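Local atomic coordinates of serine protease inhibitor 4, isoform B (Drosophila melanogaster, PDB entry 4P0F), a protein that probably inhibits serine-type and perhaps cysteine-type endopeptidases and is captured in its cleaved form. Residues N95-M100 with L163-A168; H146-L151 with A332-M337; V35-S40 with N167-K172; P272-E277 with I322-E327. All coordinates share one frame; numbering follows the deposited sequence.

Strand 161-174 ties three of the contacts together: contact 1 sets it against strand 91-100, contact 3 against the start of helix 38-49, and in contact 2 its neighbour, strand 328-341, lies under a loop. The centres of contacts 2 and 3 are 9 Å apart, those of contacts 1 and 2 are 12 Å apart, and Thr335 bonds to both Ser40 and Asn167. Contact 4, whose centre is 29 Å from that of contact 1, pairs strands 263-281 and 311-324 on the other side of strand 328-341. Along the chain, 35-40 comes first and 332-337 last. Strand 328-341, inserted between strands 161-174 and 311-324, fits the cleaved state of a serpin, with the reactive-centre loop taken into sheet A.

Contact 1 of 4, residues N95-M100 with L163-A168; sequences NKIFVM and LVLVNA
Asn95 and Asn167 face each other across a non-hydrogen-bonded pair of antiparallel strands, and their amides supply a bond where the backbone makes none: Asn167 ND2 donates to Asn95 OD1 at 2.7 Å. The acceptor lies in the Asn167 amide plane, whereas the donor is tilted 30° from the Asn95 carbonyl plane. Asn95 CG stands anti to its own carbonyl carbon (chi1 -66°), which brings OD1 toward the partner strand. Asn95 ND2 is taken by Phe117 O and Asn167 OD1 by Ser40 OG. An alanine at Asn95 would probably leave the buried Asn167 ND2 without its acceptor and Phe117 O without a donor.

The backbone bonds come from the next pairs along. Lys96 pairs with Val166 and Phe98 with Val164, two bonds each, the Val164 N to Phe98 O bond measuring 2.8 Å. Leu163 CA adds a C-H contact to Phe98 O at 3.1 Å.

Apolar contacts occur on both faces of the sheet. Beside the asparagines, Ile97 and Leu165 lie side by side, Ile97 CD1 3.6 Å from Leu165 CD2 and 4.0 Å from Leu163 CD1. On the other face, which helix 129-143 covers, Phe98 CE1 at the ring edge meets Val166 CG2 at 3.8 Å, while Lys96 CG lies above one ring face, offset toward its rim. Both faces of serpin sheet A are mainly apolar here; the buried amides are accommodated by bonding each other, Phe117 O and Ser40 OG, and the Lys96 amine reaches Gln122.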
loop_
_atom_site.group_PDB
_atom_site.type_symbol
_atom_site.label_atom_id
_atom_site.label_comp_id
_atom_site.label_asym_id
_atom_site.label_seq_id
_atom_site.Cartn_x
_atom_site.Cartn_y
_atom_site.Cartn_z
ATOM N N ASN A 95 -5.630 -11.514 5.466
ATOM C CA ASN A 95 -6.916 -10.862 5.580
ATOM C C ASN A 95 -7.684 -11.403 6.766
ATOM O O ASN A 95 -7.624 -12.597 7.065
ATOM C CB ASN A 95 -7.729 -11.061 4.303
ATOM C CG ASN A 95 -7.104 -10.370 3.111
ATOM O OD1 ASN A 95 -6.724 -9.209 3.193
ATOM N ND2 ASN A 95 -7.000 -11.083 2.000
ATOM N N LYS A 96 -8.416 -10.521 7.433
ATOM C CA LYS A 96 -9.286 -10.954 8.522
ATOM C C LYS A 96 -10.449 -9.999 8.680
ATOM O O LYS A 96 -10.300 -8.798 8.501
ATOM C CB LYS A 96 -8.507 -11.054 9.836
ATOM C CG LYS A 96 -9.291 -11.685 10.989
ATOM C CD LYS A 96 -8.366 -12.250 12.055
ATOM C CE LYS A 96 -9.136 -12.979 13.137
ATOM N NZ LYS A 96 -8.209 -13.675 14.092
ATOM N N ILE A 97 -11.604 -10.548 9.043
ATOM C CA ILE A 97 -12.768 -9.733 9.343
ATOM C C ILE A 97 -13.132 -9.929 10.815
ATOM O O ILE A 97 -13.079 -11.043 11.339
ATOM C CB ILE A 97 -13.972 -10.075 8.432
ATOM C CG1 ILE A 97 -15.122 -9.103 8.695
ATOM C CG2 ILE A 97 -14.427 -11.518 8.617
ATOM C CD1 ILE A 97 -16.254 -9.178 7.653
ATOM N N PHE A 98 -13.468 -8.824 11.471
ATOM C CA PHE A 98 -13.850 -8.836 12.873
ATOM C C PHE A 98 -15.293 -8.364 12.958
ATOM O O PHE A 98 -15.607 -7.265 12.506
ATOM C CB PHE A 98 -12.926 -7.949 13.690
ATOM C CG PHE A 98 -11.465 -8.320 13.577
ATOM C CD1 PHE A 98 -10.681 -7.796 12.561
ATOM C CD2 PHE A 98 -10.883 -9.173 14.499
ATOM C CE1 PHE A 98 -9.350 -8.126 12.467
ATOM C CE2 PHE A 98 -9.545 -9.508 14.411
ATOM C CZ PHE A 98 -8.778 -8.981 13.390
ATOM N N VAL A 99 -16.161 -9.200 13.528
ATOM C CA VAL A 99 -17.614 -9.014 13.427
ATOM C C VAL A 99 -18.249 -8.840 14.807
ATOM O O VAL A 99 -17.940 -9.578 15.739
ATOM C CB VAL A 99 -18.273 -10.215 12.718
ATOM C CG1 VAL A 99 -19.782 -9.971 12.476
ATOM C CG2 VAL A 99 -17.552 -10.502 11.399
ATOM N N MET A 100 -19.122 -7.847 14.924
ATOM C CA MET A 100 -19.864 -7.590 16.163
ATOM C C MET A 100 -20.479 -8.878 16.706
ATOM O O MET A 100 -21.161 -9.596 15.970
ATOM C CB MET A 100 -20.948 -6.533 15.903
ATOM C CG MET A 100 -21.826 -6.141 17.100
ATOM S SD MET A 100 -20.965 -5.094 18.296
ATOM C CE MET A 100 -20.200 -6.298 19.264
ATOM N N LEU A 163 -18.676 -4.357 11.684
ATOM C CA LEU A 163 -17.514 -5.155 11.356
ATOM C C LEU A 163 -16.341 -4.297 10.962
ATOM O O LEU A 163 -16.502 -3.141 10.598
ATOM C CB LEU A 163 -17.841 -6.151 10.247
ATOM C CG LEU A 163 -18.387 -5.570 8.953
ATOM C CD1 LEU A 163 -17.263 -5.289 7.953
ATOM C CD2 LEU A 163 -19.393 -6.527 8.373
ATOM N N VAL A 164 -15.153 -4.880 11.083
ATOM C CA VAL A 164 -13.929 -4.255 10.606
ATOM C C VAL A 164 -13.229 -5.247 9.703
ATOM O O VAL A 164 -12.964 -6.376 10.106
ATOM C CB VAL A 164 -12.992 -3.844 11.752
ATOM C CG1 VAL A 164 -11.686 -3.244 11.205
ATOM C CG2 VAL A 164 -13.677 -2.854 12.664
ATOM N N LEU A 165 -12.960 -4.813 8.478
ATOM C CA LEU A 165 -12.218 -5.597 7.502
ATOM C C LEU A 165 -10.778 -5.147 7.524
ATOM O O LEU A 165 -10.524 -3.949 7.493
ATOM C CB LEU A 165 -12.798 -5.414 6.097
ATOM C CG LEU A 165 -14.054 -6.224 5.789
ATOM C CD1 LEU A 165 -14.747 -5.694 4.563
ATOM C CD2 LEU A 165 -13.680 -7.683 5.579
ATOM N N VAL A 166 -9.849 -6.098 7.595
ATOM C CA VAL A 166 -8.436 -5.756 7.659
ATOM C C VAL A 166 -7.611 -6.562 6.674
ATOM O O VAL A 166 -7.785 -7.766 6.527
ATOM C CB VAL A 166 -7.862 -5.961 9.075
ATOM C CG1 VAL A 166 -6.454 -5.410 9.151
ATOM C CG2 VAL A 166 -8.748 -5.267 10.102
ATOM N N ASN A 167 -6.718 -5.856 5.986
ATOM C CA ASN A 167 -5.647 -6.477 5.234
ATOM C C ASN A 167 -4.320 -6.045 5.818
ATOM O O ASN A 167 -4.132 -4.869 6.088
ATOM C CB ASN A 167 -5.680 -6.088 3.758
ATOM C CG ASN A 167 -4.442 -6.554 3.031
ATOM O OD1 ASN A 167 -3.423 -5.837 2.956
ATOM N ND2 ASN A 167 -4.496 -7.776 2.525
ATOM N N ALA A 168 -3.405 -6.993 5.988
ATOM C CA ALA A 168 -2.047 -6.683 6.429
ATOM C C ALA A 168 -1.062 -7.282 5.441
ATOM O O ALA A 168 -1.329 -8.325 4.851
ATOM C CB ALA A 168 -1.796 -7.210 7.830
#

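Contact 2 of 4, residues H146-L151 with A332-M337; sequences HLIKDL and AAATGM
Ile148 lies over the face of the strand, with three of its carbons spanning Ala332 to Ala334. Its CG1 meets Ala332 CB at 4.0 Å, CD1 settles 3.7 Å from Ala332 O, and CG2 comes to 4.2 Å from Ala334 CB. This spread follows from the first torsion: CG2 is anti to the backbone N and CG1 beside it (chi1 -55°), so the two branches straddle the step between alternate alanines. A glycine at Ile148 would probably open a gap above Ala332 and Ala334 and leave Leu147 and Leu151 as separate patches.

Leu147 adds CD1, 4.0 Å from Ala332 CB. No hydrogen bond joins the two segments; the contact is van der Waals packing of aliphatic carbons on alanine CB atoms and on the strand backbone. The strand 332-337 is bonded on both of its sides, through Ala333 and Thr335 to Ile169 and Asn167 and through Ala332, Ala334 and Gly336 to strand 311-324. A strand in that place fits the reactive-centre loop of a cleaved serpin, inserted in sheet A, and the loop after helix 129-143 lies across its face. The loop's own polar groups turn elsewhere, Lys149 O and Asp150 O both receiving Lys319 NZ.

Leu151 closes the far end with its two methyls divided: CD1 sits 3.6 Å from Ala334 O, and CD2 lies 3.8 Å from Ala334 CB and 3.9 Å from Gly336 N. CG is anti to the backbone N, which carries the branch toward the strand. Gly336 has no side chain, and any CB built there would fall 3.4 Å from Leu151 CD2.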
loop_
_atom_site.group_PDB
_atom_site.type_symbol
_atom_site.label_atom_id
_atom_site.label_comp_id
_atom_site.label_asym_id
_atom_site.label_seq_id
_atom_site.Cartn_x
_atom_site.Cartn_y
_atom_site.Cartn_z
ATOM N N HIS A 146 5.360 -6.735 14.131
ATOM C CA HIS A 146 5.163 -5.645 15.087
ATOM C C HIS A 146 5.506 -4.248 14.559
ATOM O O HIS A 146 5.719 -3.327 15.346
ATOM C CB HIS A 146 5.958 -5.927 16.358
ATOM C CG HIS A 146 5.572 -7.209 17.026
ATOM N ND1 HIS A 146 4.522 -7.296 17.913
ATOM C CD2 HIS A 146 6.083 -8.459 16.924
ATOM C CE1 HIS A 146 4.407 -8.542 18.335
ATOM N NE2 HIS A 146 5.343 -9.268 17.751
ATOM N N LEU A 147 5.517 -4.068 13.240
ATOM C CA LEU A 147 5.862 -2.769 12.673
ATOM C C LEU A 147 4.672 -1.821 12.557
ATOM O O LEU A 147 4.850 -0.606 12.558
ATOM C CB LEU A 147 6.499 -2.955 11.299
ATOM C CG LEU A 147 7.832 -3.699 11.304
ATOM C CD1 LEU A 147 8.218 -4.067 9.872
ATOM C CD2 LEU A 147 8.913 -2.859 11.959
ATOM N N ILE A 148 3.467 -2.375 12.448
ATOM C CA ILE A 148 2.260 -1.566 12.364
ATOM C C ILE A 148 1.489 -1.730 13.667
ATOM O O ILE A 148 0.904 -2.784 13.917
ATOM C CB ILE A 148 1.376 -1.964 11.168
ATOM C CG1 ILE A 148 2.182 -1.921 9.857
ATOM C CG2 ILE A 148 0.142 -1.072 11.080
ATOM C CD1 ILE A 148 2.778 -0.568 9.494
ATOM N N LYS A 149 1.514 -0.684 14.489
ATOM C CA LYS A 149 0.892 -0.707 15.811
ATOM C C LYS A 149 -0.293 0.234 15.870
ATOM O O LYS A 149 -0.336 1.238 15.157
ATOM C CB LYS A 149 1.902 -0.312 16.884
ATOM C CG LYS A 149 3.174 -1.115 16.876
ATOM C CD LYS A 149 4.045 -0.722 18.058
ATOM C CE LYS A 149 5.237 -1.642 18.232
ATOM N NZ LYS A 149 5.981 -1.314 19.478
ATOM N N ASP A 150 -1.246 -0.092 16.741
ATOM C CA ASP A 150 -2.443 0.717 16.937
ATOM C C ASP A 150 -3.113 1.127 15.631
ATOM O O ASP A 150 -3.466 2.296 15.462
ATOM C CB ASP A 150 -2.112 1.978 17.742
ATOM C CG ASP A 150 -3.359 2.673 18.292
ATOM O OD1 ASP A 150 -4.326 1.974 18.670
ATOM O OD2 ASP A 150 -3.375 3.920 18.339
ATOM N N LEU A 151 -3.317 0.181 14.718
ATOM C CA LEU A 151 -3.942 0.506 13.432
ATOM C C LEU A 151 -5.300 1.173 13.622
ATOM O O LEU A 151 -5.533 2.269 13.115
ATOM C CB LEU A 151 -4.109 -0.745 12.564
ATOM C CG LEU A 151 -4.784 -0.491 11.205
ATOM C CD1 LEU A 151 -3.870 0.288 10.296
ATOM C CD2 LEU A 151 -5.216 -1.775 10.548
ATOM N N ALA A 332 5.994 -2.885 5.706
ATOM C CA ALA A 332 4.745 -3.435 6.181
ATOM C C ALA A 332 3.656 -2.397 6.037
ATOM O O ALA A 332 3.924 -1.199 6.030
ATOM C CB ALA A 332 4.861 -3.880 7.631
ATOM N N ALA A 333 2.422 -2.865 5.932
ATOM C CA ALA A 333 1.292 -1.965 5.907
ATOM C C ALA A 333 0.052 -2.715 6.350
ATOM O O ALA A 333 0.017 -3.943 6.319
ATOM C CB ALA A 333 1.087 -1.385 4.516
ATOM N N ALA A 334 -0.965 -1.965 6.743
ATOM C CA ALA A 334 -2.274 -2.551 6.983
ATOM C C ALA A 334 -3.344 -1.529 6.682
ATOM O O ALA A 334 -3.115 -0.324 6.797
ATOM C CB ALA A 334 -2.397 -3.065 8.426
ATOM N N THR A 335 -4.502 -2.033 6.260
ATOM C CA THR A 335 -5.671 -1.216 5.993
ATOM C C THR A 335 -6.857 -1.784 6.772
ATOM O O THR A 335 -7.124 -2.979 6.702
ATOM C CB THR A 335 -6.021 -1.180 4.494
ATOM O OG1 THR A 335 -4.864 -0.842 3.717
ATOM C CG2 THR A 335 -7.118 -0.160 4.223
ATOM N N GLY A 336 -7.521 -0.924 7.540
ATOM C CA GLY A 336 -8.696 -1.314 8.298
ATOM C C GLY A 336 -9.881 -0.463 7.889
ATOM O O GLY A 336 -9.796 0.762 7.878
ATOM N N MET A 337 -10.987 -1.131 7.559
ATOM C CA MET A 337 -12.231 -0.453 7.194
ATOM C C MET A 337 -13.288 -0.755 8.227
ATOM O O MET A 337 -13.668 -1.911 8.383
ATOM C CB MET A 337 -12.735 -0.905 5.830
ATOM C CG MET A 337 -11.919 -0.413 4.635
ATOM S SD MET A 337 -12.699 -0.779 3.038
ATOM C CE MET A 337 -14.425 -0.566 3.506
#

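Contact 3 of 4, residues V35-S40 with N167-K172; sequences VFSPFS and NAIHFK
The Phe39 ring meets Ile169 loosely, its CD1 being 4.5 Å from Ile169 CD1, with Leu14 of helix 6-28 and Ile93 of strand 91-100 also against Phe39. The second flat group, the Asn167 amide, is used at its oxygen: Ser40 OG donates to Asn167 OD1 at 2.8 Å, tilted 19° from the carbonyl plane. Both side chains extend away from their backbone N, Ser40 OG with chi1 174° and Asn167 CG likewise, and reach into the space between helix and strand, where Asn167 OD1 lies alongside the Ser40 CB-OG bond, 3.0 Å from CB. With ND2 already given to Asn95, the amide is gripped at both ends, which should fix its rotation. Ser40 OG has a further hydrogen-bond partner in Thr335 OG1.

Beside this bond Ile169 uses its CG2 branch, 3.8 Å from Ser37 OG and 4.1 Å from Ser40 CB, thus filling the angle between the two serines. Ser37 occupies the N-cap of helix 38-49: its OG accepts Ser40 N at 3.1 Å, with an N-H...O angle of 156°, and also bonds Leu372 O. The cap fixes the first turn, on which Ser40 points its side chain toward the strand.

The serine-asparagine cluster, with nearby His318, resembles the shutter region of serpins. It sits where helix 38-49 begins, behind strands 161-174 and 328-341, with strand 91-100 alongside and helix 6-28 flanking Phe36 and Phe39.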
loop_
_atom_site.group_PDB
_atom_site.type_symbol
_atom_site.label_atom_id
_atom_site.label_comp_id
_atom_site.label_asym_id
_atom_site.label_seq_id
_atom_site.Cartn_x
_atom_site.Cartn_y
_atom_site.Cartn_z
ATOM N N VAL A 35 4.496 6.786 2.320
ATOM C CA VAL A 35 4.652 5.383 1.954
ATOM C C VAL A 35 3.319 4.711 2.188
ATOM O O VAL A 35 2.651 5.004 3.170
ATOM C CB VAL A 35 5.788 4.666 2.742
ATOM C CG1 VAL A 35 5.602 4.781 4.251
ATOM C CG2 VAL A 35 5.896 3.204 2.318
ATOM N N PHE A 36 2.914 3.853 1.263
ATOM C CA PHE A 36 1.649 3.146 1.392
ATOM C C PHE A 36 1.679 1.879 0.557
ATOM O O PHE A 36 2.539 1.714 -0.309
ATOM C CB PHE A 36 0.460 4.049 0.992
ATOM C CG PHE A 36 0.352 4.348 -0.498
ATOM C CD1 PHE A 36 1.162 5.287 -1.097
ATOM C CD2 PHE A 36 -0.611 3.716 -1.271
ATOM C CE1 PHE A 36 1.039 5.573 -2.457
ATOM C CE2 PHE A 36 -0.735 3.991 -2.626
ATOM C CZ PHE A 36 0.093 4.920 -3.217
ATOM N N SER A 37 0.765 0.958 0.865
ATOM C CA SER A 37 0.593 -0.245 0.070
ATOM C C SER A 37 -0.699 -0.157 -0.722
ATOM O O SER A 37 -1.786 -0.329 -0.155
ATOM C CB SER A 37 0.570 -1.492 0.939
ATOM O OG SER A 37 0.262 -2.632 0.155
ATOM N N PRO A 38 -0.596 0.116 -2.027
ATOM C CA PRO A 38 -1.837 0.164 -2.814
ATOM C C PRO A 38 -2.531 -1.192 -2.857
ATOM O O PRO A 38 -3.774 -1.252 -2.875
ATOM C CB PRO A 38 -1.365 0.614 -4.199
ATOM C CG PRO A 38 0.079 0.355 -4.252
ATOM C CD PRO A 38 0.591 0.439 -2.843
ATOM N N PHE A 39 -1.751 -2.267 -2.837
ATOM C CA PHE A 39 -2.312 -3.611 -2.860
ATOM C C PHE A 39 -3.191 -3.848 -1.635
ATOM O O PHE A 39 -4.273 -4.446 -1.735
ATOM C CB PHE A 39 -1.220 -4.673 -2.914
ATOM C CG PHE A 39 -1.762 -6.073 -2.945
ATOM C CD1 PHE A 39 -2.033 -6.750 -1.771
ATOM C CD2 PHE A 39 -2.049 -6.694 -4.147
ATOM C CE1 PHE A 39 -2.565 -8.030 -1.797
ATOM C CE2 PHE A 39 -2.576 -7.976 -4.175
ATOM C CZ PHE A 39 -2.833 -8.641 -2.990
ATOM N N SER A 40 -2.715 -3.405 -0.477
ATOM C CA SER A 40 -3.453 -3.564 0.771
ATOM C C SER A 40 -4.773 -2.796 0.731
ATOM O O SER A 40 -5.830 -3.301 1.159
ATOM C CB SER A 40 -2.592 -3.093 1.948
ATOM O OG SER A 40 -3.302 -3.086 3.165
ATOM N N ASN A 167 -6.718 -5.856 5.986
ATOM C CA ASN A 167 -5.647 -6.477 5.234
ATOM C C ASN A 167 -4.320 -6.045 5.818
ATOM O O ASN A 167 -4.132 -4.869 6.088
ATOM C CB ASN A 167 -5.680 -6.088 3.758
ATOM C CG ASN A 167 -4.442 -6.554 3.031
ATOM O OD1 ASN A 167 -3.423 -5.837 2.956
ATOM N ND2 ASN A 167 -4.496 -7.776 2.525
ATOM N N ALA A 168 -3.405 -6.993 5.988
ATOM C CA ALA A 168 -2.047 -6.683 6.429
ATOM C C ALA A 168 -1.062 -7.282 5.441
ATOM O O ALA A 168 -1.329 -8.325 4.851
ATOM C CB ALA A 168 -1.796 -7.210 7.830
ATOM N N ILE A 169 0.062 -6.602 5.243
ATOM C CA ILE A 169 1.098 -7.081 4.335
ATOM C C ILE A 169 2.470 -6.835 4.953
ATOM O O ILE A 169 2.710 -5.803 5.579
ATOM C CB ILE A 169 0.970 -6.397 2.942
ATOM C CG1 ILE A 169 2.088 -6.841 1.991
ATOM C CG2 ILE A 169 0.942 -4.879 3.080
ATOM C CD1 ILE A 169 1.796 -6.497 0.522
ATOM N N HIS A 170 3.348 -7.823 4.816
ATOM C CA HIS A 170 4.708 -7.721 5.335
ATOM C C HIS A 170 5.698 -8.219 4.312
ATOM O O HIS A 170 5.521 -9.285 3.730
ATOM C CB HIS A 170 4.864 -8.513 6.624
ATOM C CG HIS A 170 6.249 -8.457 7.192
ATOM N ND1 HIS A 170 7.156 -9.480 7.037
ATOM C CD2 HIS A 170 6.887 -7.483 7.884
ATOM C CE1 HIS A 170 8.297 -9.146 7.621
ATOM N NE2 HIS A 170 8.159 -7.942 8.144
ATOM N N PHE A 171 6.752 -7.435 4.123
ATOM C CA PHE A 171 7.824 -7.755 3.192
ATOM C C PHE A 171 9.166 -7.642 3.887
ATOM O O PHE A 171 9.436 -6.657 4.570
ATOM C CB PHE A 171 7.775 -6.824 1.993
ATOM C CG PHE A 171 8.982 -6.913 1.108
ATOM C CD1 PHE A 171 9.177 -8.003 0.284
ATOM C CD2 PHE A 171 9.920 -5.898 1.106
ATOM C CE1 PHE A 171 10.297 -8.082 -0.534
ATOM C CE2 PHE A 171 11.041 -5.968 0.286
ATOM C CZ PHE A 171 11.225 -7.061 -0.531
ATOM N N LYS A 172 9.998 -8.657 3.706
ATOM C CA LYS A 172 11.394 -8.580 4.118
ATOM C C LYS A 172 12.239 -9.274 3.067
ATOM O O LYS A 172 12.135 -10.482 2.871
ATOM C CB LYS A 172 11.613 -9.207 5.491
ATOM C CG LYS A 172 13.090 -9.252 5.902
ATOM C CD LYS A 172 13.359 -8.438 7.150
ATOM C CE LYS A 172 14.775 -8.660 7.658
ATOM N NZ LYS A 172 15.015 -7.961 8.949
#

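Contact 4 of 4, residues P272-E277 with I322-E327; sequences PRFKAE and IEVNEE
Arg273 and Glu326 meet at the end of an antiparallel pair, strands 263-281 and 311-324, which in the serpin fold are neighbours in sheet A. From Arg273 CB, which lies 4.0 Å from Val324 O, the chain runs to CG, 3.9 Å from Asn325 CB, and on to CD, 3.3 Å from Glu326 OE1. There it bends (chi3 68°), and the guanidinium is brought round to the carboxylate. NH1 then makes a salt bridge to Glu326 OE2 at 2.9 Å; OE2 accepts with its syn lone pair and lies near the guanidinium plane. Thr184 OG1 is a second partner of that oxygen, which would help hold the carboxylate in place.

Further along the pair, Val324 N donates to Phe274 O, and Ala276 and Ile322 exchange two bonds; the Phe274 N to Val324 O bond is weak. The Phe274 ring receives Val324 CB off-centre in a CH-pi contact, 4.3 Å from the centroid, and its CE1 lies 3.7 Å from Val324 CG2. Where the strand ends, Asn325 forms an Asx turn: its OD1 accepts Glu327 N at 3.1 Å, the donor lying 58° above the carbonyl plane.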
loop_
_atom_site.group_PDB
_atom_site.type_symbol
_atom_site.label_atom_id
_atom_site.label_comp_id
_atom_site.label_asym_id
_atom_site.label_seq_id
_atom_site.Cartn_x
_atom_site.Cartn_y
_atom_site.Cartn_z
ATOM N N PRO A 272 20.251 6.678 -0.200
ATOM C CA PRO A 272 20.211 6.907 1.251
ATOM C C PRO A 272 19.761 5.674 2.017
ATOM O O PRO A 272 18.912 4.916 1.542
ATOM C CB PRO A 272 19.183 8.038 1.418
ATOM C CG PRO A 272 18.953 8.593 0.041
ATOM C CD PRO A 272 19.249 7.487 -0.916
ATOM N N ARG A 273 20.349 5.480 3.191
ATOM C CA ARG A 273 19.855 4.532 4.165
ATOM C C ARG A 273 18.731 5.248 4.917
ATOM O O ARG A 273 18.996 6.137 5.726
ATOM C CB ARG A 273 20.988 4.083 5.104
ATOM C CG ARG A 273 20.625 2.967 6.080
ATOM C CD ARG A 273 21.856 2.485 6.882
ATOM N NE ARG A 273 22.330 3.506 7.805
ATOM C CZ ARG A 273 23.599 3.710 8.145
ATOM N NH1 ARG A 273 24.592 2.983 7.623
ATOM N NH2 ARG A 273 23.878 4.671 9.013
ATOM N N PHE A 274 17.483 4.893 4.629
ATOM C CA PHE A 274 16.360 5.671 5.149
ATOM C C PHE A 274 15.221 4.808 5.640
ATOM O O PHE A 274 15.137 3.620 5.340
ATOM C CB PHE A 274 15.852 6.649 4.071
ATOM C CG PHE A 274 15.012 6.007 2.985
ATOM C CD1 PHE A 274 15.599 5.468 1.854
ATOM C CD2 PHE A 274 13.628 5.984 3.087
ATOM C CE1 PHE A 274 14.824 4.895 0.847
ATOM C CE2 PHE A 274 12.850 5.408 2.094
ATOM C CZ PHE A 274 13.444 4.865 0.971
ATOM N N LYS A 275 14.352 5.424 6.427
ATOM C CA LYS A 275 13.127 4.767 6.854
ATOM C C LYS A 275 12.012 5.791 6.789
ATOM O O LYS A 275 12.260 6.996 6.832
ATOM C CB LYS A 275 13.278 4.175 8.254
ATOM C CG LYS A 275 13.233 5.166 9.389
ATOM C CD LYS A 275 13.401 4.449 10.728
ATOM C CE LYS A 275 13.406 5.424 11.891
ATOM N NZ LYS A 275 13.829 4.777 13.168
ATOM N N ALA A 276 10.782 5.312 6.650
ATOM C CA ALA A 276 9.633 6.198 6.629
ATOM C C ALA A 276 8.434 5.485 7.233
ATOM O O ALA A 276 8.322 4.265 7.150
ATOM C CB ALA A 276 9.343 6.660 5.209
ATOM N N GLU A 277 7.564 6.257 7.876
ATOM C CA GLU A 277 6.316 5.742 8.428
ATOM C C GLU A 277 5.229 6.725 8.043
ATOM O O GLU A 277 5.457 7.935 8.078
ATOM C CB GLU A 277 6.388 5.596 9.945
ATOM C CG GLU A 277 7.731 5.133 10.468
ATOM C CD GLU A 277 7.703 4.823 11.954
ATOM O OE1 GLU A 277 6.598 4.599 12.496
ATOM O OE2 GLU A 277 8.785 4.807 12.578
ATOM N N ILE A 322 8.517 1.522 6.081
ATOM C CA ILE A 322 9.571 0.951 5.254
ATOM C C ILE A 322 10.934 1.343 5.828
ATOM O O ILE A 322 11.100 2.441 6.355
ATOM C CB ILE A 322 9.452 1.409 3.776
ATOM C CG1 ILE A 322 10.477 0.679 2.899
ATOM C CG2 ILE A 322 9.619 2.912 3.654
ATOM C CD1 ILE A 322 10.147 0.750 1.392
ATOM N N GLU A 323 11.880 0.412 5.772
ATOM C CA GLU A 323 13.283 0.692 6.088
ATOM C C GLU A 323 14.119 0.118 4.968
ATOM O O GLU A 323 13.901 -1.012 4.542
ATOM C CB GLU A 323 13.695 0.094 7.442
ATOM C CG GLU A 323 13.775 -1.434 7.470
ATOM C CD GLU A 323 15.089 -1.993 6.917
ATOM O OE1 GLU A 323 16.050 -1.219 6.725
ATOM O OE2 GLU A 323 15.148 -3.214 6.657
ATOM N N VAL A 324 15.068 0.918 4.489
ATOM C CA VAL A 324 15.964 0.539 3.414
ATOM C C VAL A 324 17.404 0.685 3.912
ATOM O O VAL A 324 17.800 1.769 4.329
ATOM C CB VAL A 324 15.748 1.424 2.179
ATOM C CG1 VAL A 324 16.754 1.085 1.065
ATOM C CG2 VAL A 324 14.324 1.278 1.683
ATOM N N ASN A 325 18.168 -0.402 3.883
ATOM C CA ASN A 325 19.559 -0.367 4.346
ATOM C C ASN A 325 20.459 -1.250 3.495
ATOM O O ASN A 325 20.089 -1.656 2.396
ATOM C CB ASN A 325 19.642 -0.766 5.826
ATOM C CG ASN A 325 19.269 -2.216 6.084
ATOM O OD1 ASN A 325 19.084 -3.008 5.165
ATOM N ND2 ASN A 325 19.154 -2.570 7.365
ATOM N N GLU A 326 21.658 -1.533 3.992
ATOM C CA GLU A 326 22.657 -2.175 3.166
ATOM C C GLU A 326 22.302 -3.616 2.828
ATOM O O GLU A 326 22.756 -4.145 1.812
ATOM C CB GLU A 326 24.020 -2.126 3.863
ATOM C CG GLU A 326 24.657 -0.736 3.926
ATOM C CD GLU A 326 24.218 0.095 5.131
ATOM O OE1 GLU A 326 23.255 -0.286 5.829
ATOM O OE2 GLU A 326 24.868 1.137 5.378
ATOM N N GLU A 327 21.513 -4.253 3.691
ATOM C CA GLU A 327 21.172 -5.663 3.528
ATOM C C GLU A 327 19.945 -5.884 2.639
ATOM O O GLU A 327 19.834 -6.906 1.968
ATOM C CB GLU A 327 20.919 -6.315 4.898
ATOM C CG GLU A 327 22.171 -6.515 5.740
ATOM C CD GLU A 327 22.815 -5.214 6.211
ATOM O OE1 GLU A 327 22.077 -4.287 6.614
ATOM O OE2 GLU A 327 24.065 -5.123 6.185
#